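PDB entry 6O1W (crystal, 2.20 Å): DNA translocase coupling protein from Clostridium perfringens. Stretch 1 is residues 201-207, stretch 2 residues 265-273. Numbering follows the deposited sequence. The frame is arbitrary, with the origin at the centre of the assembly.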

# COMPACT_ATOMS: atom_id res chain seq x y z
N LYS A 201 29.32 -0.38 -5.85
CA LYS A 201 29.93 -0.61 -7.17
C LYS A 201 29.16 0.10 -8.31
O LYS A 201 29.79 0.68 -9.20
CB LYS A 201 30.06 -2.11 -7.46
CG LYS A 201 31.07 -2.81 -6.54
CD LYS A 201 30.97 -4.34 -6.56
CE LYS A 201 31.90 -4.98 -7.55
NZ LYS A 201 31.65 -6.44 -7.70
N ARG A 202 27.83 0.15 -8.21
CA ARG A 202 26.95 0.81 -9.18
C ARG A 202 27.07 2.31 -9.09
O ARG A 202 27.19 2.95 -10.13
CB ARG A 202 25.50 0.36 -9.00
CG ARG A 202 25.29 -1.08 -9.46
CD ARG A 202 23.83 -1.50 -9.43
NE ARG A 202 23.72 -2.89 -9.89
CZ ARG A 202 22.62 -3.45 -10.38
NH1 ARG A 202 21.49 -2.76 -10.47
NH2 ARG A 202 22.64 -4.71 -10.77
N LEU A 203 27.15 2.88 -7.86
CA LEU A 203 27.34 4.33 -7.68
C LEU A 203 28.68 4.76 -8.29
O LEU A 203 28.76 5.82 -8.89
CB LEU A 203 27.34 4.71 -6.19
CG LEU A 203 26.02 4.72 -5.42
CD1 LEU A 203 26.28 5.03 -3.95
CD2 LEU A 203 25.07 5.77 -5.97
N LYS A 204 29.71 3.91 -8.15
CA LYS A 204 31.07 4.14 -8.65
C LYS A 204 31.02 4.19 -10.20
O LYS A 204 31.56 5.12 -10.80
CB LYS A 204 31.98 3.00 -8.14
CG LYS A 204 33.46 3.14 -8.40
CD LYS A 204 34.24 1.95 -7.78
CE LYS A 204 35.74 2.03 -8.03
NZ LYS A 204 36.07 1.90 -9.49
N LEU A 205 30.28 3.25 -10.83
CA LEU A 205 30.10 3.20 -12.28
C LEU A 205 29.37 4.44 -12.82
O LEU A 205 29.77 5.00 -13.83
CB LEU A 205 29.38 1.90 -12.70
CG LEU A 205 30.18 0.59 -12.56
CD1 LEU A 205 29.26 -0.63 -12.78
CD2 LEU A 205 31.39 0.55 -13.54
N LEU A 206 28.35 4.92 -12.08
CA LEU A 206 27.60 6.14 -12.43
C LEU A 206 28.46 7.39 -12.35
O LEU A 206 28.44 8.18 -13.30
CB LEU A 206 26.34 6.29 -11.56
CG LEU A 206 25.34 5.13 -11.66
CD1 LEU A 206 24.13 5.37 -10.77
CD2 LEU A 206 24.88 4.90 -13.10
N ARG A 207 29.26 7.56 -11.28
CA ARG A 207 30.15 8.74 -11.17
C ARG A 207 31.18 8.73 -12.28
O ARG A 207 31.34 9.73 -12.97
CB ARG A 207 30.89 8.80 -9.82
CG ARG A 207 29.99 9.05 -8.61
CD ARG A 207 30.79 9.38 -7.35
NE ARG A 207 31.69 8.29 -6.98
CZ ARG A 207 31.36 7.23 -6.25
NH1 ARG A 207 30.13 7.12 -5.77
NH2 ARG A 207 32.24 6.28 -6.01
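Stretch 2, residues 265-273: RLSRATGIN

Stretch 1 is one segment of a longer helix, held by regular backbone bonds such as Leu206 N to Arg202 O at 3.0 Å. In stretch 2, Arg265 and Leu266 are the last residues of an incoming helix; Ser267 leaves helical phi/psi, residues 268-270 return to it without the regular bonds, Gly271 takes a positive phi, and Ile272 and Asn273 open a strand. From Leu266 to Ala269 the chain advances obliquely in the helix's own direction; from Ala269 to Ile272 it turns back, nearly antiparallel to the helix. The two backbones come nearest at Arg202 and Thr270, whose CA atoms are 5.8 Å apart, and the contact is made by one side of the helix, through Arg202, Leu203 and Leu206. Leu206 is three positions from Leu203 and four from Arg202, the spacings that bring residues to the same side of a helix; Lys201, Lys204, Leu205 and Arg207 do not reach stretch 2.

The polar part of the contact is a single hydrogen bond. Arg202, with CB directed toward stretch 2, extends its side chain and donates from NH1 to Thr270 O at 2.8 Å, with an N-H...acceptor angle of 164°. The carbonyl lies at the edge of the guanidinium, near its plane, where the N-H bonds point. Arginine suits this buried place because its long chain carries several donors to backbone acceptors; its remaining nitrogens are satisfied elsewhere in the structure. Beside this bond, Gly271 O lies 3.7 Å from Arg202 NH1. Glycine readily adopts the positive phi with which the chain turns here into the strand.

The remaining contacts are van der Waals packing, mostly between apolar groups. Thr270, the most extensively covered residue of stretch 2, places its methyl among three helix residues: CG2 is 3.7 Å from Arg202 CB, 3.8 Å from Leu203 CD2 and 4.1 Å from Leu206 CD1. Threonine serves both needs, since its OG1 is hydrogen-bonded to a residue just outside the two stretches while CG2 packs on the helix. Leu206 CD1 also meets Ala269 CB at 3.8 Å, and the small alanine side chain, pointing toward the helix, lets this loop lie close to the leucine. The CA-to-CB bond of Leu203 points sideways relative to stretch 2, but the side chain's end comes nearer: CD1 reaches Leu266 CB at 4.3 Å, and CD2 lies 3.8 Å from Leu266 O. Finally, Ile272 CG1 approaches Arg202 NH1 at 4.2 Å, adding a hydrocarbon neighbour to the buried guanidinium.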

# COMPACT_ATOMS: atom_id res chain seq x y z
N ARG A 265 18.55 4.75 1.39
CA ARG A 265 18.98 6.12 1.21
C ARG A 265 19.76 6.34 -0.09
O ARG A 265 19.53 7.33 -0.77
CB ARG A 265 19.80 6.57 2.47
CG ARG A 265 20.48 7.94 2.40
CD ARG A 265 21.20 8.27 3.71
NE ARG A 265 22.22 7.27 4.05
CZ ARG A 265 23.49 7.32 3.68
NH1 ARG A 265 23.94 8.36 2.97
NH2 ARG A 265 24.34 6.36 4.02
N LEU A 266 20.65 5.40 -0.45
CA LEU A 266 21.55 5.56 -1.60
C LEU A 266 21.22 4.83 -2.90
O LEU A 266 21.96 5.05 -3.88
CB LEU A 266 22.98 5.17 -1.19
CG LEU A 266 23.67 5.96 -0.05
CD1 LEU A 266 25.09 5.41 0.20
CD2 LEU A 266 23.78 7.44 -0.40
N SER A 267 20.19 3.97 -2.95
CA SER A 267 19.95 3.16 -4.18
C SER A 267 18.92 3.72 -5.20
O SER A 267 18.44 2.97 -6.08
CB SER A 267 19.57 1.73 -3.81
OG SER A 267 18.34 1.81 -3.13
N ARG A 268 18.67 5.03 -5.14
CA ARG A 268 17.76 5.76 -6.01
C ARG A 268 18.02 5.53 -7.51
O ARG A 268 17.11 5.20 -8.24
CB ARG A 268 17.88 7.28 -5.73
CG ARG A 268 18.30 7.64 -4.31
CD ARG A 268 17.12 8.28 -3.61
NE ARG A 268 16.66 7.43 -2.52
CZ ARG A 268 15.38 7.28 -2.17
NH1 ARG A 268 14.42 7.90 -2.84
NH2 ARG A 268 15.06 6.50 -1.15
N ALA A 269 19.28 5.70 -7.95
CA ALA A 269 19.74 5.65 -9.33
C ALA A 269 20.33 4.31 -9.78
O ALA A 269 20.55 4.11 -10.98
CB ALA A 269 20.78 6.75 -9.56
N THR A 270 20.62 3.41 -8.83
CA THR A 270 21.32 2.14 -9.09
C THR A 270 20.42 0.94 -9.46
O THR A 270 20.94 -0.13 -9.79
CB THR A 270 22.19 1.80 -7.89
OG1 THR A 270 21.35 1.63 -6.77
CG2 THR A 270 23.25 2.89 -7.59
N GLY A 271 19.10 1.11 -9.44
CA GLY A 271 18.21 0.02 -9.84
C GLY A 271 18.19 -1.12 -8.84
O GLY A 271 18.08 -2.28 -9.24
N ILE A 272 18.29 -0.83 -7.55
CA ILE A 272 18.12 -1.80 -6.47
C ILE A 272 16.88 -1.31 -5.69
O ILE A 272 16.93 -0.25 -5.04
CB ILE A 272 19.37 -2.00 -5.58
CG1 ILE A 272 20.64 -2.28 -6.43
CG2 ILE A 272 19.10 -3.09 -4.51
CD1 ILE A 272 21.91 -2.53 -5.71
N ASN A 273 15.78 -2.09 -5.75
CA ASN A 273 14.50 -1.72 -5.15
C ASN A 273 14.04 -2.60 -4.00
O ASN A 273 14.05 -3.83 -4.09
CB ASN A 273 13.42 -1.67 -6.25
CG ASN A 273 13.87 -0.92 -7.48
OD1 ASN A 273 14.12 -1.50 -8.51
ND2 ASN A 273 14.02 0.38 -7.39